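5-formaminoimidazole-4-carboxamide-1-(Beta)-D-ribofuranosyl 5'-monophosphate synthetase (Thermococcus kodakarensis, PDB 2PBZ) probably acts as an ATP-dependent, carbon-nitrogen bond-forming ligase of purine (IMP) biosynthesis. Local coordinates at residues F92-W95 with E100-D103; L282-R287 with I294-R299. All coordinates share one frame; numbering follows the deposited sequence.

Contact 1 comes first along the chain and contact 2 follows well after it, with the first closed before the second opens. Their centres lie 27 Å apart and their nearest atoms about 10 Å apart, so they do not touch. Contact 1 belongs to the N-terminal part, related to Rossmann-type folds, and packs the loop at 92-95 on helix 99-109; the side chain of Q102 lies about 6 Å from the bound ATP. Contact 2 belongs to the ATP-grasp-related part and ties the chain just after helix 280-283 to helix 290-302, at the surface. There R296 is also salt-bridged to E23 of the N-terminal part, and R287 to D276 of the second subunit.

Contact 1: residues F92-W95 with E100-D103; sequences FLKW and ELQD
W95 and L101 are brought together by matching first torsions: each places CG beside its own backbone N and anti to its carbonyl carbon, chi1 being -76° for W95 and -63° for L101. The indole then lies across the start of helix 99-109, and the leucine reaches over it at roughly a right angle. The CD2 methyl of L101 stands 3.9 Å from the centroid of the W95 six-membered ring and almost on the ring normal, a CH-pi contact over the face. The benzo side of the indole also meets the helix backbone, W95 CE3 lying 3.4 Å from L101 O. The other branch of the leucine turns to the chain before the tryptophan, where L101 CD1 touches K94 O.

The backbone of 92-95 has helical torsions, W95 N bonds to F92 O at 2.8 Å, and the segment leads by a short connection into helix 99-109 within the N-terminal part, related to Rossmann-type folds. On the pyrrole side of the indole, W95 NE1 is hydrogen-bonded to E242 OE1, which would help hold the ring in this rotation, while M238 and L241 of helix 224-241 pack against it. Q102 contributes at the margin: its CG lies 3.9 Å from W95 O, its NE2 makes a weak bond to E96 O, and its side chain is about 6 Å from the bound ATP.

Contact 2: residues L282-R287 with I294-R299; sequences LYWGER and IARELR
E286 and R296 form the charged part of this contact, a salt bridge in which the guanidinium grips a single carboxylate oxygen end-on. R296 NH1 donates to E286 OE2 at 2.8 Å with an N-H...O angle of 152°, and R296 NH2 reaches the same E286 OE2 at 3.1 Å along a more bent path. Both nitrogens approach from the same face of the carboxylate and well above its plane, although OE2 itself lies close to the guanidinium plane; the two flat groups are turned 62° against each other. The arginine gets there by starting with CG anti to its own N and then bending at chi3 (-54°), which swings the guanidinium across to the glutamate. R296 NH2 has a further salt bridge to E23 OE2, so the one cation is shared between two carboxylates, which would offset its charge with the like-charged R292 close by.

Aromatic contact is looser. W284 and R296 slide past each other in opposite senses, with the indole nearly perpendicular to the guanidinium. R296 NH1 comes 3.6 Å from W284 CD1, and the arginine carbon CZ is 5.1 Å from the centroid of the five-membered ring, at most a weak cation-pi attraction. R183 makes another cation-pi pair with the same indole.

Beyond these side chains, R287 forms a salt bridge with D276 of the second subunit, which places the loop at a subunit boundary. Altogether this is a surface salt bridge closing the connection between the loop after 280-283 and helix 290-302 in the ATP-grasp-related part, extended by E23 of the Rossmann-like N-terminal part.

Contact 1: residues F92-W95 with E100-D103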
# COMPACT_ATOMS: atom_id res chain seq x y z
N PHE A 92 18.96 -5.09 -24.69
CA PHE A 92 18.97 -5.34 -23.26
C PHE A 92 17.85 -6.28 -22.82
O PHE A 92 18.03 -7.13 -21.96
CB PHE A 92 18.87 -3.99 -22.53
CG PHE A 92 18.79 -4.10 -21.03
CD1 PHE A 92 19.63 -4.96 -20.32
CD2 PHE A 92 17.92 -3.28 -20.31
CE1 PHE A 92 19.60 -4.99 -18.91
CE2 PHE A 92 17.89 -3.31 -18.92
CZ PHE A 92 18.73 -4.17 -18.21
N LEU A 93 16.68 -6.11 -23.42
CA LEU A 93 15.52 -6.92 -23.09
C LEU A 93 15.78 -8.41 -22.90
O LEU A 93 15.07 -9.07 -22.14
CB LEU A 93 14.44 -6.73 -24.15
CG LEU A 93 13.98 -5.29 -24.38
CD1 LEU A 93 13.25 -5.19 -25.71
CD2 LEU A 93 13.11 -4.83 -23.22
N LYS A 94 16.79 -8.96 -23.57
CA LYS A 94 17.06 -10.40 -23.47
C LYS A 94 17.87 -10.80 -22.24
O LYS A 94 17.91 -11.97 -21.87
CB LYS A 94 17.78 -10.89 -24.73
CG LYS A 94 19.11 -10.19 -24.98
CD LYS A 94 19.93 -10.89 -26.07
CE LYS A 94 21.25 -10.18 -26.30
NZ LYS A 94 21.07 -8.80 -26.82
N TRP A 95 18.49 -9.82 -21.60
CA TRP A 95 19.33 -10.07 -20.44
C TRP A 95 18.65 -10.58 -19.19
O TRP A 95 19.32 -11.00 -18.25
CB TRP A 95 20.13 -8.82 -20.11
CG TRP A 95 21.28 -8.64 -21.06
CD1 TRP A 95 21.23 -8.18 -22.34
CD2 TRP A 95 22.65 -8.97 -20.79
NE1 TRP A 95 22.49 -8.20 -22.89
CE2 TRP A 95 23.38 -8.67 -21.97
CE3 TRP A 95 23.34 -9.48 -19.68
CZ2 TRP A 95 24.77 -8.88 -22.06
CZ3 TRP A 95 24.73 -9.68 -19.77
CH2 TRP A 95 25.42 -9.38 -20.96
N GLU A 100 22.28 -17.49 -17.62
CA GLU A 100 23.58 -17.11 -18.16
C GLU A 100 23.75 -15.60 -18.20
O GLU A 100 24.72 -15.06 -17.68
CB GLU A 100 23.76 -17.68 -19.57
CG GLU A 100 23.71 -19.20 -19.63
CD GLU A 100 22.48 -19.79 -18.94
OE1 GLU A 100 21.34 -19.36 -19.23
OE2 GLU A 100 22.66 -20.69 -18.09
N LEU A 101 22.80 -14.91 -18.82
CA LEU A 101 22.87 -13.46 -18.92
C LEU A 101 22.65 -12.78 -17.58
O LEU A 101 23.33 -11.82 -17.23
CB LEU A 101 21.84 -12.97 -19.93
CG LEU A 101 22.06 -13.45 -21.36
CD1 LEU A 101 20.87 -13.04 -22.22
CD2 LEU A 101 23.35 -12.87 -21.91
N GLN A 102 21.68 -13.29 -16.83
CA GLN A 102 21.37 -12.72 -15.53
C GLN A 102 22.59 -12.77 -14.62
O GLN A 102 22.94 -11.77 -14.00
CB GLN A 102 20.20 -13.48 -14.90
CG GLN A 102 18.98 -12.61 -14.66
CD GLN A 102 17.86 -13.34 -13.94
OE1 GLN A 102 18.09 -14.04 -12.94
NE2 GLN A 102 16.64 -13.17 -14.44
N ASP A 103 23.24 -13.92 -14.56
CA ASP A 103 24.43 -14.10 -13.73
C ASP A 103 25.56 -13.21 -14.20
O ASP A 103 26.13 -12.46 -13.41
CB ASP A 103 24.90 -15.55 -13.78
CG ASP A 103 23.90 -16.50 -13.18
OD1 ASP A 103 23.71 -17.58 -13.77
OD2 ASP A 103 23.32 -16.17 -12.12

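Contact 2: residues L282-R287 with I294-R299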
# COMPACT_ATOMS: atom_id res chain seq x y z
N LEU A 282 11.40 12.95 -5.24
CA LEU A 282 12.72 13.36 -4.78
C LEU A 282 13.47 14.01 -5.94
O LEU A 282 14.32 14.88 -5.73
CB LEU A 282 13.48 12.14 -4.26
CG LEU A 282 12.80 11.37 -3.12
CD1 LEU A 282 13.45 10.01 -2.93
CD2 LEU A 282 12.86 12.19 -1.85
N TYR A 283 13.16 13.59 -7.16
CA TYR A 283 13.82 14.16 -8.33
C TYR A 283 12.91 15.18 -8.97
O TYR A 283 13.38 16.09 -9.67
CB TYR A 283 14.14 13.07 -9.35
CG TYR A 283 14.87 11.91 -8.75
CD1 TYR A 283 14.17 10.86 -8.16
CD2 TYR A 283 16.26 11.87 -8.72
CE1 TYR A 283 14.84 9.80 -7.56
CE2 TYR A 283 16.94 10.82 -8.12
CZ TYR A 283 16.22 9.78 -7.54
OH TYR A 283 16.86 8.74 -6.94
N TRP A 284 11.61 15.02 -8.74
CA TRP A 284 10.61 15.93 -9.29
C TRP A 284 9.71 16.50 -8.22
O TRP A 284 9.61 15.96 -7.13
CB TRP A 284 9.79 15.22 -10.34
CG TRP A 284 10.48 15.29 -11.65
CD1 TRP A 284 10.53 16.37 -12.50
CD2 TRP A 284 11.28 14.28 -12.26
NE1 TRP A 284 11.32 16.09 -13.59
CE2 TRP A 284 11.80 14.81 -13.47
CE3 TRP A 284 11.63 12.97 -11.89
CZ2 TRP A 284 12.63 14.09 -14.31
CZ3 TRP A 284 12.44 12.26 -12.72
CH2 TRP A 284 12.94 12.81 -13.92
N GLY A 285 9.05 17.60 -8.51
CA GLY A 285 8.18 18.15 -7.50
C GLY A 285 6.94 17.29 -7.37
O GLY A 285 6.35 17.17 -6.30
N GLU A 286 6.59 16.66 -8.47
CA GLU A 286 5.40 15.83 -8.56
C GLU A 286 5.68 14.34 -8.45
O GLU A 286 6.80 13.89 -8.66
CB GLU A 286 4.70 16.15 -9.88
CG GLU A 286 5.60 16.00 -11.09
CD GLU A 286 4.98 16.53 -12.36
OE1 GLU A 286 3.75 16.33 -12.55
OE2 GLU A 286 5.72 17.14 -13.17
N ARG A 287 4.63 13.58 -8.13
CA ARG A 287 4.71 12.13 -7.97
C ARG A 287 5.27 11.46 -9.22
O ARG A 287 6.45 11.12 -9.26
CB ARG A 287 3.35 11.54 -7.68
CG ARG A 287 3.43 10.06 -7.39
CD ARG A 287 3.65 9.86 -5.93
NE ARG A 287 2.44 9.36 -5.29
CZ ARG A 287 2.09 9.59 -4.03
NH1 ARG A 287 2.86 10.33 -3.25
NH2 ARG A 287 0.97 9.06 -3.55
N ILE A 294 8.96 7.23 -18.23
CA ILE A 294 9.40 6.85 -19.56
C ILE A 294 8.92 7.89 -20.58
O ILE A 294 9.65 8.28 -21.48
CB ILE A 294 8.81 5.50 -19.94
CG1 ILE A 294 9.42 4.42 -19.07
CG2 ILE A 294 9.04 5.23 -21.41
CD1 ILE A 294 8.75 3.09 -19.23
N ALA A 295 7.67 8.34 -20.43
CA ALA A 295 7.10 9.32 -21.34
C ALA A 295 7.74 10.68 -21.19
O ALA A 295 7.89 11.40 -22.17
CB ALA A 295 5.60 9.44 -21.12
N ARG A 296 8.10 11.04 -19.96
CA ARG A 296 8.72 12.34 -19.76
C ARG A 296 10.12 12.33 -20.34
O ARG A 296 10.63 13.37 -20.78
CB ARG A 296 8.79 12.72 -18.28
CG ARG A 296 9.57 14.01 -18.07
CD ARG A 296 9.15 14.72 -16.83
NE ARG A 296 7.72 14.95 -16.81
CZ ARG A 296 7.08 15.63 -15.86
NH1 ARG A 296 7.76 16.16 -14.85
NH2 ARG A 296 5.76 15.76 -15.91
N GLU A 297 10.73 11.15 -20.36
CA GLU A 297 12.06 10.99 -20.90
C GLU A 297 11.96 11.24 -22.39
O GLU A 297 12.82 11.88 -22.99
CB GLU A 297 12.56 9.56 -20.66
CG GLU A 297 14.00 9.35 -21.07
CD GLU A 297 14.97 9.99 -20.11
OE1 GLU A 297 14.71 11.12 -19.63
OE2 GLU A 297 16.01 9.36 -19.85
N LEU A 298 10.89 10.74 -22.97
CA LEU A 298 10.63 10.89 -24.39
C LEU A 298 10.42 12.37 -24.71
O LEU A 298 11.07 12.91 -25.60
CB LEU A 298 9.39 10.08 -24.75
CG LEU A 298 9.29 9.49 -26.15
CD1 LEU A 298 10.58 8.75 -26.50
CD2 LEU A 298 8.09 8.55 -26.19
N ARG A 299 9.53 13.02 -23.98
CA ARG A 299 9.24 14.43 -24.22
C ARG A 299 10.48 15.30 -24.05
O ARG A 299 10.66 16.27 -24.78
CB ARG A 299 8.15 14.92 -23.28
CG ARG A 299 7.49 16.20 -23.74
CD ARG A 299 6.77 16.87 -22.60
NE ARG A 299 7.71 17.14 -21.52
CZ ARG A 299 7.90 18.34 -20.97
NH1 ARG A 299 7.19 19.39 -21.39
NH2 ARG A 299 8.81 18.50 -20.01